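Local coordinates for protein laccase (PDB 3SQR) that probably oxidises phenolic substrates such as hydroquinones at the expense of O2, as a multicopper oxidase that takes part in lignin breakdown, at residues S122-Y136 with Y155-S169. Numbering follows the deposited sequence.
Sequences SIHWHGIRQLGSLEY and YKFQVTQYGTTWYHS. With CU (copper (II) ion), chain F.
His-126 and His-168 meet at a copper ion: His-126 ND1 and His-168 NE2 each lie 2.0 Å from the metal, and His-527 supplies the third ligand, consistent with one half of the type 3 pair. Traced outward, His-126 CB sits over the five-membered ring of Trp-166, 3.9 Å from its centroid, a CH-pi contact. CG, anti to the backbone N (chi1 -175°), lies 3.4 Å from Trp-166 NE1, and the rings form an offset stack with planes at 23°. CD2 lies 3.8 Å from Thr-165 OG1. ND1 takes the copper, CE1 lies near both copper and Trp-166 NE1, and NE2 hydrogen-bonds to Asp-500. Both ring nitrogens are therefore engaged, which fixes the ring's rotation. His-168 is held likewise: its ND1 donates to Ser-169 O in a nearly straight bond (170°).

Strand pairing probably sets this spacing. His-124 N to His-168 O and His-168 N to His-124 O are both 2.9 Å, and His-126 N donates to Trp-166 O. On the opposite sheet face from His-124 and His-168, Trp-125 joins an aromatic cluster: Phe-157 CZ approaches Trp-125 CG to 3.4 Å over one face, and the edge of Trp-125 meets the face of Tyr-155. The Gln-161 amide bridges the loop, NE2 giving to Gly-127 O (3.0 Å) and OE1 receiving Arg-129 N (2.9 Å).

This cupredoxin-like strand pair thus carries His-168 and His-124, probably a type 2 copper ligand, on one face and Trp-125 and Tyr-167 on the other. Asp-500 and Ser-169 O, holding the second nitrogens, probably fix how His-126 and His-168 address copper.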
# COMPACT_ATOMS: atom_id res chain seq x y z
N SER A 122 -10.65 10.70 0.74
CA SER A 122 -10.93 9.84 -0.38
C SER A 122 -10.22 8.56 -0.03
O SER A 122 -9.03 8.63 0.22
CB SER A 122 -10.26 10.37 -1.62
OG SER A 122 -10.70 9.60 -2.70
N ILE A 123 -10.92 7.44 -0.03
CA ILE A 123 -10.37 6.21 0.53
C ILE A 123 -10.14 5.23 -0.57
O ILE A 123 -11.07 4.88 -1.31
CB ILE A 123 -11.32 5.59 1.55
CG1 ILE A 123 -11.75 6.61 2.56
CG2 ILE A 123 -10.64 4.32 2.26
CD1 ILE A 123 -10.71 7.43 3.26
N HIS A 124 -8.89 4.75 -0.63
CA HIS A 124 -8.43 3.78 -1.58
C HIS A 124 -8.27 2.38 -0.89
O HIS A 124 -7.88 2.25 0.22
CB HIS A 124 -7.11 4.22 -2.20
CG HIS A 124 -6.44 3.17 -3.01
ND1 HIS A 124 -6.98 2.69 -4.19
CD2 HIS A 124 -5.24 2.56 -2.88
CE1 HIS A 124 -6.19 1.75 -4.68
NE2 HIS A 124 -5.11 1.67 -3.92
N TRP A 125 -8.62 1.38 -1.66
CA TRP A 125 -8.64 -0.03 -1.22
C TRP A 125 -7.44 -0.63 -1.94
O TRP A 125 -7.48 -0.89 -3.15
CB TRP A 125 -10.01 -0.65 -1.57
CG TRP A 125 -11.10 0.34 -1.34
CD1 TRP A 125 -11.65 1.22 -2.27
CD2 TRP A 125 -11.71 0.66 -0.10
NE1 TRP A 125 -12.53 2.03 -1.65
CE2 TRP A 125 -12.55 1.75 -0.31
CE3 TRP A 125 -11.55 0.18 1.23
CZ2 TRP A 125 -13.23 2.36 0.69
CZ3 TRP A 125 -12.23 0.80 2.25
CH2 TRP A 125 -13.09 1.88 1.98
N HIS A 126 -6.33 -0.74 -1.20
CA HIS A 126 -5.06 -0.95 -1.83
C HIS A 126 -4.99 -2.29 -2.55
O HIS A 126 -5.15 -3.34 -1.98
CB HIS A 126 -3.89 -0.67 -0.88
CG HIS A 126 -2.58 -0.77 -1.55
ND1 HIS A 126 -1.69 0.25 -1.59
CD2 HIS A 126 -1.99 -1.83 -2.17
CE1 HIS A 126 -0.61 -0.14 -2.23
NE2 HIS A 126 -0.78 -1.39 -2.63
N GLY A 127 -4.61 -2.22 -3.81
CA GLY A 127 -4.39 -3.38 -4.62
C GLY A 127 -5.68 -4.01 -5.13
O GLY A 127 -5.63 -5.01 -5.84
N ILE A 128 -6.81 -3.41 -4.79
CA ILE A 128 -8.08 -3.94 -5.20
C ILE A 128 -8.28 -3.57 -6.65
O ILE A 128 -8.26 -2.42 -6.99
CB ILE A 128 -9.26 -3.45 -4.28
CG1 ILE A 128 -9.03 -3.99 -2.84
CG2 ILE A 128 -10.60 -4.03 -4.76
CD1 ILE A 128 -8.96 -5.55 -2.68
N ARG A 129 -8.62 -4.56 -7.45
CA ARG A 129 -8.60 -4.39 -8.90
C ARG A 129 -9.63 -3.38 -9.39
O ARG A 129 -9.37 -2.67 -10.35
CB ARG A 129 -8.86 -5.74 -9.51
CG ARG A 129 -8.64 -5.79 -10.95
CD ARG A 129 -9.07 -7.12 -11.46
NE ARG A 129 -8.70 -7.31 -12.87
CZ ARG A 129 -8.97 -8.44 -13.54
NH1 ARG A 129 -9.63 -9.39 -12.95
NH2 ARG A 129 -8.55 -8.62 -14.77
N GLN A 130 -10.80 -3.33 -8.74
CA GLN A 130 -11.92 -2.49 -9.11
C GLN A 130 -12.34 -2.67 -10.56
O GLN A 130 -12.74 -1.72 -11.19
CB GLN A 130 -11.57 -1.01 -8.87
CG GLN A 130 -11.14 -0.68 -7.41
CD GLN A 130 -12.27 -0.76 -6.43
OE1 GLN A 130 -13.42 -1.03 -6.78
NE2 GLN A 130 -11.96 -0.50 -5.16
N LEU A 131 -12.33 -3.89 -11.02
CA LEU A 131 -12.90 -4.22 -12.35
C LEU A 131 -14.37 -3.82 -12.41
O LEU A 131 -15.21 -4.30 -11.63
CB LEU A 131 -12.67 -5.69 -12.64
CG LEU A 131 -13.14 -6.25 -13.97
CD1 LEU A 131 -12.51 -5.50 -15.06
CD2 LEU A 131 -12.79 -7.77 -14.02
N GLY A 132 -14.67 -2.83 -13.27
CA GLY A 132 -16.02 -2.30 -13.36
C GLY A 132 -16.50 -1.43 -12.22
O GLY A 132 -17.70 -1.09 -12.10
N SER A 133 -15.57 -1.05 -11.34
CA SER A 133 -15.92 -0.17 -10.26
C SER A 133 -14.87 0.94 -10.08
O SER A 133 -14.55 1.35 -8.97
CB SER A 133 -16.14 -0.95 -8.98
OG SER A 133 -14.98 -1.75 -8.74
N LEU A 134 -14.37 1.44 -11.21
CA LEU A 134 -13.32 2.43 -11.26
C LEU A 134 -13.61 3.57 -10.32
O LEU A 134 -12.73 4.12 -9.65
CB LEU A 134 -13.29 3.00 -12.71
CG LEU A 134 -12.60 4.33 -12.82
CD1 LEU A 134 -11.07 4.21 -12.63
CD2 LEU A 134 -12.92 4.93 -14.27
N GLU A 135 -14.90 3.95 -10.24
CA GLU A 135 -15.30 5.12 -9.52
C GLU A 135 -15.23 4.96 -7.99
O GLU A 135 -15.43 5.88 -7.25
CB GLU A 135 -16.69 5.54 -9.95
CG GLU A 135 -17.77 4.66 -9.51
CD GLU A 135 -17.99 3.35 -10.33
OE1 GLU A 135 -17.23 3.02 -11.30
OE2 GLU A 135 -19.00 2.68 -9.99
N TYR A 136 -14.82 3.78 -7.53
CA TYR A 136 -14.70 3.52 -6.14
C TYR A 136 -13.24 3.17 -5.78
O TYR A 136 -12.97 2.74 -4.65
CB TYR A 136 -15.66 2.42 -5.72
CG TYR A 136 -17.12 2.87 -5.90
CD1 TYR A 136 -17.56 4.06 -5.29
CD2 TYR A 136 -17.97 2.19 -6.73
CE1 TYR A 136 -18.83 4.50 -5.45
CE2 TYR A 136 -19.29 2.61 -6.89
CZ TYR A 136 -19.69 3.79 -6.28
OH TYR A 136 -20.99 4.26 -6.44
N TYR A 155 -18.72 3.41 -0.99
CA TYR A 155 -17.92 2.66 -1.93
C TYR A 155 -18.52 1.28 -2.05
O TYR A 155 -18.92 0.68 -1.07
CB TYR A 155 -16.48 2.59 -1.45
CG TYR A 155 -15.74 3.93 -1.42
CD1 TYR A 155 -15.88 4.85 -0.37
CD2 TYR A 155 -14.91 4.29 -2.45
CE1 TYR A 155 -15.18 6.03 -0.33
CE2 TYR A 155 -14.22 5.44 -2.42
CZ TYR A 155 -14.34 6.34 -1.39
OH TYR A 155 -13.59 7.50 -1.40
N LYS A 156 -18.64 0.83 -3.28
CA LYS A 156 -19.12 -0.50 -3.58
C LYS A 156 -18.23 -1.22 -4.50
O LYS A 156 -18.00 -0.75 -5.62
CB LYS A 156 -20.55 -0.38 -4.17
CG LYS A 156 -21.57 0.19 -3.18
CD LYS A 156 -23.00 0.14 -3.83
CE LYS A 156 -24.09 0.73 -2.92
NZ LYS A 156 -25.48 0.14 -3.27
N PHE A 157 -17.77 -2.44 -4.13
CA PHE A 157 -16.98 -3.18 -4.99
C PHE A 157 -16.99 -4.61 -4.55
O PHE A 157 -17.33 -4.88 -3.40
CB PHE A 157 -15.55 -2.66 -5.12
CG PHE A 157 -14.83 -2.52 -3.83
CD1 PHE A 157 -14.91 -1.35 -3.11
CD2 PHE A 157 -14.08 -3.56 -3.29
CE1 PHE A 157 -14.22 -1.16 -1.92
CE2 PHE A 157 -13.40 -3.36 -2.06
CZ PHE A 157 -13.47 -2.13 -1.40
N GLN A 158 -16.77 -5.48 -5.51
CA GLN A 158 -16.53 -6.87 -5.21
C GLN A 158 -15.08 -7.14 -4.96
O GLN A 158 -14.18 -6.63 -5.65
CB GLN A 158 -17.01 -7.80 -6.35
CG GLN A 158 -17.07 -9.24 -5.99
CD GLN A 158 -17.73 -10.07 -7.06
OE1 GLN A 158 -17.68 -9.71 -8.24
NE2 GLN A 158 -18.33 -11.23 -6.66
N VAL A 159 -14.81 -8.10 -4.05
CA VAL A 159 -13.42 -8.50 -3.93
C VAL A 159 -13.23 -9.76 -4.75
O VAL A 159 -13.84 -10.82 -4.51
CB VAL A 159 -12.94 -8.67 -2.48
CG1 VAL A 159 -12.76 -7.29 -1.81
CG2 VAL A 159 -13.94 -9.58 -1.62
N THR A 160 -12.46 -9.61 -5.81
CA THR A 160 -12.25 -10.69 -6.77
C THR A 160 -10.81 -11.22 -6.60
O THR A 160 -10.20 -11.77 -7.50
CB THR A 160 -12.47 -10.14 -8.19
OG1 THR A 160 -11.50 -9.11 -8.46
CG2 THR A 160 -13.85 -9.52 -8.30
N GLN A 161 -10.27 -10.97 -5.41
CA GLN A 161 -8.91 -11.27 -5.04
C GLN A 161 -9.01 -11.72 -3.56
O GLN A 161 -9.98 -11.41 -2.87
CB GLN A 161 -8.00 -10.03 -5.09
CG GLN A 161 -7.79 -9.51 -6.46
CD GLN A 161 -7.38 -8.09 -6.41
OE1 GLN A 161 -8.24 -7.17 -6.25
NE2 GLN A 161 -6.08 -7.86 -6.56
N TYR A 162 -7.96 -12.40 -3.12
CA TYR A 162 -7.86 -12.87 -1.74
C TYR A 162 -6.45 -12.67 -1.22
O TYR A 162 -5.47 -12.70 -1.96
CB TYR A 162 -8.39 -14.30 -1.57
CG TYR A 162 -7.66 -15.30 -2.41
CD1 TYR A 162 -6.51 -15.94 -1.92
CD2 TYR A 162 -8.06 -15.55 -3.72
CE1 TYR A 162 -5.81 -16.83 -2.74
CE2 TYR A 162 -7.36 -16.40 -4.53
CZ TYR A 162 -6.24 -17.06 -4.04
OH TYR A 162 -5.54 -17.95 -4.80
N GLY A 163 -6.40 -12.37 0.06
CA GLY A 163 -5.14 -12.19 0.75
C GLY A 163 -5.18 -10.95 1.63
O GLY A 163 -6.19 -10.58 2.19
N THR A 164 -4.01 -10.39 1.80
CA THR A 164 -3.76 -9.28 2.68
C THR A 164 -3.59 -7.98 1.95
O THR A 164 -2.72 -7.81 1.09
CB THR A 164 -2.44 -9.53 3.44
OG1 THR A 164 -2.53 -10.78 4.15
CG2 THR A 164 -2.14 -8.42 4.41
N THR A 165 -4.38 -7.03 2.38
CA THR A 165 -4.14 -5.67 1.94
C THR A 165 -4.61 -4.72 3.01
O THR A 165 -4.78 -5.09 4.18
CB THR A 165 -4.66 -5.39 0.51
OG1 THR A 165 -4.03 -4.18 0.07
CG2 THR A 165 -6.21 -5.30 0.46
N TRP A 166 -4.78 -3.47 2.60
CA TRP A 166 -5.07 -2.41 3.52
C TRP A 166 -5.88 -1.39 2.75
O TRP A 166 -5.87 -1.39 1.54
CB TRP A 166 -3.81 -1.82 4.11
CG TRP A 166 -2.77 -1.23 3.18
CD1 TRP A 166 -2.19 -1.83 2.07
CD2 TRP A 166 -2.11 0.03 3.32
NE1 TRP A 166 -1.20 -1.01 1.56
CE2 TRP A 166 -1.16 0.15 2.29
CE3 TRP A 166 -2.24 1.08 4.22
CZ2 TRP A 166 -0.39 1.31 2.11
CZ3 TRP A 166 -1.47 2.22 4.09
CH2 TRP A 166 -0.54 2.35 3.03
N TYR A 167 -6.58 -0.56 3.49
CA TYR A 167 -7.29 0.58 2.86
C TYR A 167 -6.72 1.81 3.49
O TYR A 167 -6.33 1.80 4.68
CB TYR A 167 -8.80 0.48 3.05
CG TYR A 167 -9.28 0.52 4.46
CD1 TYR A 167 -9.25 -0.59 5.26
CD2 TYR A 167 -9.83 1.68 5.01
CE1 TYR A 167 -9.73 -0.54 6.59
CE2 TYR A 167 -10.30 1.73 6.30
CZ TYR A 167 -10.23 0.61 7.10
OH TYR A 167 -10.67 0.70 8.37
N HIS A 168 -6.72 2.93 2.75
CA HIS A 168 -6.12 4.10 3.32
C HIS A 168 -6.58 5.31 2.59
O HIS A 168 -6.96 5.23 1.45
CB HIS A 168 -4.61 4.06 3.31
CG HIS A 168 -3.98 3.86 1.95
ND1 HIS A 168 -3.70 4.91 1.10
CD2 HIS A 168 -3.47 2.75 1.37
CE1 HIS A 168 -3.10 4.43 0.01
NE2 HIS A 168 -2.92 3.12 0.17
N SER A 169 -6.50 6.44 3.24
CA SER A 169 -6.77 7.66 2.46
C SER A 169 -5.76 7.81 1.35
O SER A 169 -4.58 7.53 1.53
CB SER A 169 -6.72 8.89 3.35
OG SER A 169 -6.82 10.05 2.51
CU CU F . -1.67 2.15 -1.06
O HOH W 1 -9.58 -10.18 -10.14
O HOH W 2 -12.38 -5.31 -7.16
O HOH W 3 -12.38 -6.75 -9.52
O HOH W 4 -16.00 -4.29 -8.10